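Local structure of addiction module toxin RelE (Helicobacter pylori, 4LTT) at residues L32-K37 against V65-L70; K54-C59 against E75-R80. The protein probably acts as an RNA endonuclease, the RelE-family toxin (YafQ subfamily) of a toxin-antitoxin system, and can bind copper. All blocks are in the same frame, centred on the assembly; numbering follows the deposited sequence.

Strand 65-72 ties the two contacts together: it lies in the sheet between strands 57-60 and 75-82, antiparallel to both. In contact 1 its Leu67 and Tyr69 receive helix 25-35, while contact 2 reaches over it, from Phe56 to Ile77 and Leu79, on the other side of the sheet. The centres are about 7 Å apart. Two probable backbone hydrogen bonds join them, Leu70 O to Ile77 N and Tyr69 O to Arg57 N, each 2.8 Å. Glu58, which binds copper in another structure of this protein, no copper being bound here, follows directly after Arg57; the side chains of Tyr69 and Glu58 are about 6 Å apart.

Contact 1: L32-K37 against V65-L70; sequences LTLRKK and VLLVYL
The packing of helix 25-35 on the central sheet of this RelE-type toxin is carried here by Leu34, in the last turn of the helix, which meets Tyr69 and Leu67 of strand 65-72. Leu34 CD1 stands almost exactly over the middle of the Tyr69 ring, 3.7 Å from its centroid and 3° off the ring normal, a CH-pi contact in which the methyl is nearly equidistant from all six ring carbons. The other branch reaches further along the same ring: Leu34 CD2 is 3.8 Å from Tyr69 CZ. The two side chains cross at about a right angle. Tyr69 CG sits between its own backbone N and carbonyl carbon (chi1 70°), a torsion that lays the ring beneath the leucine. At its far end the phenol oxygen is hydrogen-bonded to Asp46 OD1 and to Arg57 NE, which would limit tilting of the ring, and Leu76 of strand 75-82 touches both Leu34 and Tyr69. All three residues of the contact are buried, and one polar atom at the hydrocarbon interface, the phenol oxygen, is thus satisfied from outside it. Just beyond, the helix closes in a Schellman motif, Lys37 having positive phi and its N bonded to Leu34 O. Two residues before Tyr69 on the strand, Leu67 extends the apolar surface, its CD2 lying 4.1 Å from Leu34 CD1.

Contact 2: K54-C59 against E75-R80; sequences KPFREC and ELILLR
Phe56 and Leu79 cross at about a right angle, the leucine coming over one face of the aromatic ring. Leu79 CD2 lies 4.0 Å from the ring centroid and 18° off its normal, a CH-pi contact displaced toward the rim; the nearest ring atom is Phe56 CE1, at 3.8 Å. The leucine's CB also approaches that corner, 3.9 Å from Phe56 CE1. Phe56 CG is anti to its carbonyl carbon (chi1 -73°), which sends the ring across strand 65-72 toward strand 75-82, where Ile77 meets it differently: Ile77 CG2 stands at the ring's edge, near its plane, 4.5 Å from Phe56 CE1. One carbon, CE1, therefore faces a methyl above and another at the rim. The contact bridges two strands that are not neighbours in the sheet, and Val68 and Leu70 of the strand between them also touch the phenylalanine. Leu79 belongs to a classic beta bulge, in which it and Arg80 both face Val68. The peptide bond between Lys54 and Pro55, just before Phe56, is cis. With carbon alone meeting carbon, cohesion rests mainly on dispersion and partial exclusion of water, since Phe56 and Leu79 keep some exposure while Ile77 is buried, the methyl over the ring face probably adding a weak CH-pi term.

Contact 1: L32-K37 against V65-L70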
ATOM      1  N   LEU A  32      -6.086  -4.445  -7.290  1.00  5.77           N
ATOM      2  CA  LEU A  32      -6.881  -5.543  -7.804  1.00  6.35           C
ATOM      3  C   LEU A  32      -6.086  -6.862  -7.754  1.00  6.46           C
ATOM      4  O   LEU A  32      -6.634  -7.926  -7.380  1.00  7.09           O
ATOM      5  CB  LEU A  32      -7.328  -5.210  -9.234  1.00  7.08           C
ATOM      6  CG  LEU A  32      -8.161  -6.349  -9.895  1.00  7.51           C
ATOM      7  CD1 LEU A  32      -9.446  -6.607  -9.151  1.00  8.25           C
ATOM      8  CD2 LEU A  32      -8.394  -6.008 -11.379  1.00  9.51           C
ATOM      9  N   THR A  33      -4.819  -6.811  -8.146  1.00  6.25           N
ATOM     10  CA  THR A  33      -3.970  -7.992  -8.104  1.00  6.88           C
ATOM     11  C   THR A  33      -3.893  -8.570  -6.680  1.00  6.07           C
ATOM     12  O   THR A  33      -4.032  -9.769  -6.516  1.00  6.41           O
ATOM     13  CB  THR A  33      -2.566  -7.626  -8.597  1.00  7.41           C
ATOM     14  OG1 THR A  33      -2.708  -7.155  -9.957  1.00  9.82           O
ATOM     15  CG2 THR A  33      -1.615  -8.787  -8.599  1.00  8.92           C
ATOM     16  N   LEU A  34      -3.656  -7.704  -5.704  1.00  5.50           N
ATOM     17  CA  LEU A  34      -3.615  -8.149  -4.312  1.00  6.25           C
ATOM     18  C   LEU A  34      -4.952  -8.700  -3.850  1.00  6.33           C
ATOM     19  O   LEU A  34      -4.970  -9.721  -3.135  1.00  6.76           O
ATOM     20  CB  LEU A  34      -3.218  -6.973  -3.424  1.00  6.23           C
ATOM     21  CG  LEU A  34      -1.739  -6.474  -3.571  1.00  6.11           C
ATOM     22  CD1 LEU A  34      -1.476  -5.233  -2.735  1.00  6.27           C
ATOM     23  CD2 LEU A  34      -0.728  -7.581  -3.245  1.00  6.73           C
ATOM     24  N   ARG A  35      -6.072  -8.107  -4.242  1.00  6.24           N
ATOM     25  CA  ARG A  35      -7.352  -8.610  -3.853  1.00  6.45           C
ATOM     26  C   ARG A  35      -7.605  -9.979  -4.403  1.00  6.94           C
ATOM     27  O   ARG A  35      -8.347 -10.799  -3.792  1.00  6.98           O
ATOM     28  CB  ARG A  35      -8.474  -7.686  -4.379  1.00  6.87           C
ATOM     29  CG  ARG A  35      -8.551  -6.367  -3.606  1.00  6.88           C
ATOM     30  CD  ARG A  35      -9.685  -5.483  -4.070  1.00  6.56           C
ATOM     31  NE  ARG A  35     -10.977  -6.104  -3.684  1.00  7.58           N
ATOM     32  CZ  ARG A  35     -12.158  -5.735  -4.131  1.00 10.00           C
ATOM     33  NH1 ARG A  35     -12.271  -4.775  -5.046  1.00 13.66           N
ATOM     34  NH2 ARG A  35     -13.228  -6.345  -3.647  1.00 11.65           N
ATOM     35  N   LYS A  36      -6.998 -10.263  -5.555  1.00  6.62           N
ATOM     36  CA  LYS A  36      -7.148 -11.567  -6.191  1.00  8.18           C
ATOM     37  C   LYS A  36      -6.104 -12.565  -5.713  1.00  7.83           C
ATOM     38  O   LYS A  36      -6.058 -13.721  -6.238  1.00  9.43           O
ATOM     39  CB  LYS A  36      -7.058 -11.398  -7.714  1.00  7.52           C
ATOM     40  CG  LYS A  36      -8.251 -10.665  -8.291  1.00  9.49           C
ATOM     41  CD  LYS A  36      -8.140 -10.457  -9.794  1.00 12.01           C
ATOM     42  CE  LYS A  36      -8.261 -11.740 -10.590  1.00 15.66           C
ATOM     43  NZ  LYS A  36      -8.346 -11.529 -12.099  1.00 19.44           N
ATOM     44  N   LYS A  37      -5.263 -12.194  -4.756  1.00  8.18           N
ATOM     45  CA  LYS A  37      -4.228 -13.101  -4.232  1.00  7.94           C
ATOM     46  C   LYS A  37      -3.313 -13.586  -5.344  1.00  9.39           C
ATOM     47  O   LYS A  37      -3.028 -14.809  -5.448  1.00 10.59           O
ATOM     48  CB  LYS A  37      -4.843 -14.270  -3.414  1.00  9.39           C
ATOM     49  CG  LYS A  37      -5.579 -13.789  -2.175  1.00  9.83           C
ATOM     50  CD  LYS A  37      -6.171 -14.982  -1.419  1.00 13.20           C
ATOM     51  CE  LYS A  37      -6.728 -14.539  -0.072  1.00 17.91           C
ATOM     52  NZ  LYS A  37      -7.625 -15.654   0.438  1.00 21.49           N
ATOM     53  N   VAL A  65       6.531   6.392  -3.448  1.00  9.14           N
ATOM     54  CA  VAL A  65       5.157   6.071  -3.035  1.00  8.59           C
ATOM     55  C   VAL A  65       5.075   4.562  -2.721  1.00  7.52           C
ATOM     56  O   VAL A  65       5.071   3.755  -3.662  1.00  7.95           O
ATOM     57  CB  VAL A  65       4.117   6.476  -4.077  1.00  8.79           C
ATOM     58  CG1 VAL A  65       2.753   6.148  -3.466  1.00 10.83           C
ATOM     59  CG2 VAL A  65       4.142   7.963  -4.339  1.00 10.12           C
ATOM     60  N   LEU A  66       5.046   4.254  -1.436  1.00  6.66           N
ATOM     61  CA  LEU A  66       4.984   2.902  -0.939  1.00  6.37           C
ATOM     62  C   LEU A  66       3.614   2.622  -0.437  1.00  7.23           C
ATOM     63  O   LEU A  66       3.022   3.485   0.213  1.00  7.78           O
ATOM     64  CB  LEU A  66       5.985   2.737   0.183  1.00  8.15           C
ATOM     65  CG  LEU A  66       7.417   3.158  -0.110  1.00 10.12           C
ATOM     66  CD1 LEU A  66       8.243   3.014   1.121  1.00 10.82           C
ATOM     67  CD2 LEU A  66       8.014   2.468  -1.266  1.00 13.52           C
ATOM     68  N   LEU A  67       3.095   1.428  -0.716  1.00  6.74           N
ATOM     69  CA  LEU A  67       1.811   0.977  -0.172  1.00  5.88           C
ATOM     70  C   LEU A  67       2.130  -0.039   0.946  1.00  5.97           C
ATOM     71  O   LEU A  67       2.832  -1.044   0.706  1.00  6.83           O
ATOM     72  CB  LEU A  67       1.009   0.318  -1.300  1.00  5.86           C
ATOM     73  CG  LEU A  67      -0.300  -0.356  -0.811  1.00  6.04           C
ATOM     74  CD1 LEU A  67      -1.298   0.683  -0.323  1.00  6.77           C
ATOM     75  CD2 LEU A  67      -0.879  -1.231  -1.927  1.00  7.34           C
ATOM     76  N   VAL A  68       1.564   0.172   2.125  1.00  5.98           N
ATOM     77  CA  VAL A  68       1.672  -0.770   3.252  1.00  6.27           C
ATOM     78  C   VAL A  68       0.329  -1.415   3.408  1.00  5.54           C
ATOM     79  O   VAL A  68      -0.704  -0.679   3.497  1.00  6.14           O
ATOM     80  CB  VAL A  68       2.142  -0.071   4.532  1.00  6.43           C
ATOM     81  CG1 VAL A  68       2.187  -1.077   5.686  1.00  6.65           C
ATOM     82  CG2 VAL A  68       3.532   0.536   4.323  1.00  7.38           C
ATOM     83  N   TYR A  69       0.278  -2.757   3.407  1.00  5.43           N
ATOM     84  CA  TYR A  69      -1.009  -3.470   3.332  1.00  5.58           C
ATOM     85  C   TYR A  69      -0.895  -4.758   4.052  1.00  5.37           C
ATOM     86  O   TYR A  69       0.196  -5.235   4.394  1.00  6.02           O
ATOM     87  CB  TYR A  69      -1.438  -3.683   1.853  1.00  5.36           C
ATOM     88  CG  TYR A  69      -0.558  -4.676   1.150  1.00  5.32           C
ATOM     89  CD1 TYR A  69      -0.893  -6.039   1.173  1.00  5.65           C
ATOM     90  CD2 TYR A  69       0.586  -4.310   0.496  1.00  6.01           C
ATOM     91  CE1 TYR A  69      -0.085  -6.965   0.507  1.00  5.37           C
ATOM     92  CE2 TYR A  69       1.421  -5.229  -0.118  1.00  5.66           C
ATOM     93  CZ  TYR A  69       1.081  -6.572  -0.100  1.00  5.72           C
ATOM     94  OH  TYR A  69       1.881  -7.509  -0.708  1.00  6.86           O
ATOM     95  N   LEU A  70      -2.041  -5.405   4.271  1.00  5.30           N
ATOM     96  CA  LEU A  70      -2.105  -6.706   4.930  1.00  5.94           C
ATOM     97  C   LEU A  70      -3.302  -7.470   4.414  1.00  6.26           C
ATOM     98  O   LEU A  70      -4.437  -6.963   4.415  1.00  6.22           O
ATOM     99  CB  LEU A  70      -2.218  -6.523   6.463  1.00  6.74           C
ATOM    100  CG  LEU A  70      -2.424  -7.813   7.258  1.00  6.62           C
ATOM    101  CD1 LEU A  70      -1.247  -8.744   7.181  1.00  8.04           C
ATOM    102  CD2 LEU A  70      -2.707  -7.449   8.696  1.00  8.66           C
TER

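Contact 2: K54-C59 against E75-R80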
ATOM      1  N   LYS A  54       5.473  -5.999  11.444  1.00  9.77           N
ATOM      2  CA  LYS A  54       4.847  -7.277  11.170  1.00 10.71           C
ATOM      3  C   LYS A  54       3.402  -7.257  11.650  1.00 11.23           C
ATOM      4  O   LYS A  54       3.125  -6.639  12.714  1.00 12.31           O
ATOM      5  CB  LYS A  54       5.570  -8.463  11.858  1.00 10.93           C
ATOM      6  CG  LYS A  54       6.974  -8.691  11.313  1.00 12.06           C
ATOM      7  CD  LYS A  54       7.485 -10.024  11.868  1.00 15.39           C
ATOM      8  CE  LYS A  54       8.756 -10.461  11.286  1.00 18.43           C
ATOM      9  NZ  LYS A  54       8.850 -11.937  11.601  1.00 20.48           N
ATOM     10  N   PRO A  55       2.471  -7.898  10.933  1.00 10.08           N
ATOM     11  CA  PRO A  55       2.637  -8.742   9.803  1.00  9.01           C
ATOM     12  C   PRO A  55       2.437  -8.033   8.415  1.00  7.62           C
ATOM     13  O   PRO A  55       2.219  -8.647   7.425  1.00  7.52           O
ATOM     14  CB  PRO A  55       1.516  -9.807  10.002  1.00 10.70           C
ATOM     15  CG  PRO A  55       0.397  -8.940  10.581  1.00 11.43           C
ATOM     16  CD  PRO A  55       1.090  -7.991  11.500  1.00 11.15           C
ATOM     17  N   PHE A  56       2.546  -6.687   8.389  1.00  7.16           N
ATOM     18  CA  PHE A  56       2.273  -5.957   7.174  1.00  6.28           C
ATOM     19  C   PHE A  56       3.292  -6.223   6.101  1.00  5.89           C
ATOM     20  O   PHE A  56       4.443  -6.617   6.378  1.00  6.71           O
ATOM     21  CB  PHE A  56       2.119  -4.447   7.482  1.00  6.95           C
ATOM     22  CG  PHE A  56       0.796  -4.161   8.180  1.00  8.27           C
ATOM     23  CD1 PHE A  56      -0.318  -3.713   7.452  1.00  8.34           C
ATOM     24  CD2 PHE A  56       0.612  -4.418   9.512  1.00  9.88           C
ATOM     25  CE1 PHE A  56      -1.551  -3.466   8.082  1.00  9.34           C
ATOM     26  CE2 PHE A  56      -0.643  -4.178  10.149  1.00  9.67           C
ATOM     27  CZ  PHE A  56      -1.712  -3.746   9.396  1.00  9.84           C
ATOM     28  N   ARG A  57       2.902  -5.939   4.883  1.00  5.87           N
ATOM     29  CA  ARG A  57       3.765  -6.019   3.688  1.00  6.50           C
ATOM     30  C   ARG A  57       3.865  -4.640   3.068  1.00  6.39           C
ATOM     31  O   ARG A  57       3.054  -3.728   3.334  1.00  6.80           O
ATOM     32  CB  ARG A  57       3.152  -7.000   2.658  1.00  6.63           C
ATOM     33  CG  ARG A  57       3.075  -8.448   3.198  1.00  7.59           C
ATOM     34  CD  ARG A  57       2.535  -9.427   2.113  1.00  8.85           C
ATOM     35  NE  ARG A  57       3.420  -9.551   0.988  1.00  8.23           N
ATOM     36  CZ  ARG A  57       4.512 -10.289   0.940  1.00  7.86           C
ATOM     37  NH1 ARG A  57       4.869 -11.014   2.009  1.00  7.60           N
ATOM     38  NH2 ARG A  57       5.292 -10.222  -0.119  1.00  8.06           N
ATOM     39  N   GLU A  58       4.807  -4.506   2.154  1.00  6.83           N
ATOM     40  CA  GLU A  58       5.082  -3.208   1.496  1.00  7.45           C
ATOM     41  C   GLU A  58       5.362  -3.497  -0.013  1.00  6.81           C
ATOM     42  O   GLU A  58       6.094  -4.448  -0.317  1.00  6.77           O
ATOM     43  CB  GLU A  58       6.378  -2.588   2.090  1.00  8.97           C
ATOM     44  CG  GLU A  58       6.711  -1.205   1.491  1.00 11.26           C
ATOM     45  CD  GLU A  58       8.186  -0.868   1.722  1.00 12.18           C
ATOM     46  OE1 GLU A  58       8.462  -0.386   2.821  1.00 16.70           O
ATOM     47  OE2 GLU A  58       9.070  -1.099   0.886  1.00 15.32           O
ATOM     48  N   CYS A  59       4.787  -2.649  -0.879  1.00  6.96           N
ATOM     49  CA  CYS A  59       5.194  -2.671  -2.271  1.00  7.14           C
ATOM     50  C   CYS A  59       5.427  -1.220  -2.682  1.00  7.38           C
ATOM     51  O   CYS A  59       5.036  -0.258  -1.998  1.00  7.66           O
ATOM     52  CB  CYS A  59       4.208  -3.405  -3.156  1.00  6.70           C
ATOM     53  SG  CYS A  59       2.597  -2.665  -3.268  1.00  7.85           S
ATOM     54  N   GLU A  75     -10.012  -9.829   4.201  1.00  7.50           N
ATOM     55  CA  GLU A  75      -9.838  -8.433   3.803  1.00  7.13           C
ATOM     56  C   GLU A  75      -8.466  -8.181   3.265  1.00  6.81           C
ATOM     57  O   GLU A  75      -7.462  -8.784   3.737  1.00  6.90           O
ATOM     58  CB  GLU A  75     -10.100  -7.486   5.001  1.00  8.72           C
ATOM     59  CG  GLU A  75     -11.517  -7.500   5.535  1.00 10.61           C
ATOM     60  CD  GLU A  75     -11.655  -6.445   6.630  1.00 13.32           C
ATOM     61  OE1 GLU A  75     -10.738  -6.199   7.438  1.00 14.62           O
ATOM     62  OE2 GLU A  75     -12.736  -5.767   6.616  1.00 18.67           O
ATOM     63  N   LEU A  76      -8.395  -7.227   2.328  1.00  6.19           N
ATOM     64  CA  LEU A  76      -7.164  -6.565   2.015  1.00  5.65           C
ATOM     65  C   LEU A  76      -7.188  -5.222   2.708  1.00  5.06           C
ATOM     66  O   LEU A  76      -8.045  -4.387   2.393  1.00  6.08           O
ATOM     67  CB  LEU A  76      -7.046  -6.370   0.485  1.00  6.10           C
ATOM     68  CG  LEU A  76      -5.806  -5.509   0.102  1.00  5.99           C
ATOM     69  CD1 LEU A  76      -4.516  -6.186   0.494  1.00  7.42           C
ATOM     70  CD2 LEU A  76      -5.812  -5.290  -1.352  1.00  6.86           C
ATOM     71  N   ILE A  77      -6.352  -5.064   3.720  1.00  5.86           N
ATOM     72  CA  ILE A  77      -6.268  -3.839   4.521  1.00  5.95           C
ATOM     73  C   ILE A  77      -5.239  -2.937   3.901  1.00  5.53           C
ATOM     74  O   ILE A  77      -4.064  -3.322   3.811  1.00  6.23           O
ATOM     75  CB  ILE A  77      -5.908  -4.182   5.975  1.00  7.11           C
ATOM     76  CG1 ILE A  77      -6.952  -5.072   6.648  1.00  8.50           C
ATOM     77  CG2 ILE A  77      -5.786  -2.879   6.781  1.00  7.67           C
ATOM     78  CD1 ILE A  77      -6.390  -5.794   7.883  1.00 11.81           C
ATOM     79  N   LEU A  78      -5.628  -1.720   3.551  1.00  5.40           N
ATOM     80  CA  LEU A  78      -4.689  -0.727   3.095  1.00  5.70           C
ATOM     81  C   LEU A  78      -4.406   0.253   4.185  1.00  5.61           C
ATOM     82  O   LEU A  78      -5.324   0.867   4.714  1.00  6.49           O
ATOM     83  CB  LEU A  78      -5.235   0.005   1.864  1.00  6.84           C
ATOM     84  CG  LEU A  78      -5.639  -0.930   0.691  1.00  7.29           C
ATOM     85  CD1 LEU A  78      -5.868  -0.090  -0.557  1.00  9.73           C
ATOM     86  CD2 LEU A  78      -4.513  -1.946   0.358  1.00  8.25           C
ATOM     87  N   LEU A  79      -3.142   0.269   4.635  1.00  5.91           N
ATOM     88  CA  LEU A  79      -2.729   1.012   5.811  1.00  5.87           C
ATOM     89  C   LEU A  79      -2.137   2.393   5.522  1.00  6.59           C
ATOM     90  O   LEU A  79      -2.534   3.388   6.154  1.00  7.77           O
ATOM     91  CB  LEU A  79      -1.754   0.165   6.631  1.00  7.07           C
ATOM     92  CG  LEU A  79      -1.417   0.759   7.998  1.00  8.09           C
ATOM     93  CD1 LEU A  79      -2.624   0.575   8.858  1.00 11.59           C
ATOM     94  CD2 LEU A  79      -0.195   0.070   8.646  1.00 10.16           C
ATOM     95  N   ARG A  80      -1.134   2.464   4.657  1.00  6.54           N
ATOM     96  CA  ARG A  80      -0.455   3.728   4.405  1.00  6.66           C
ATOM     97  C   ARG A  80      -0.128   3.749   2.944  1.00  6.79           C
ATOM     98  O   ARG A  80       0.049   2.724   2.274  1.00  6.12           O
ATOM     99  CB  ARG A  80       0.938   3.828   5.137  1.00  7.88           C
ATOM    100  CG  ARG A  80       0.931   3.876   6.648  1.00  9.94           C
ATOM    101  CD  ARG A  80       0.138   5.040   7.154  1.00 10.50           C
ATOM    102  NE  ARG A  80       0.600   6.348   6.661  1.00 12.05           N
ATOM    103  CZ  ARG A  80       1.468   7.186   7.217  1.00 11.46           C
ATOM    104  NH1 ARG A  80       2.056   6.876   8.377  1.00 14.37           N
ATOM    105  NH2 ARG A  80       1.655   8.395   6.692  1.00 13.49           N
TER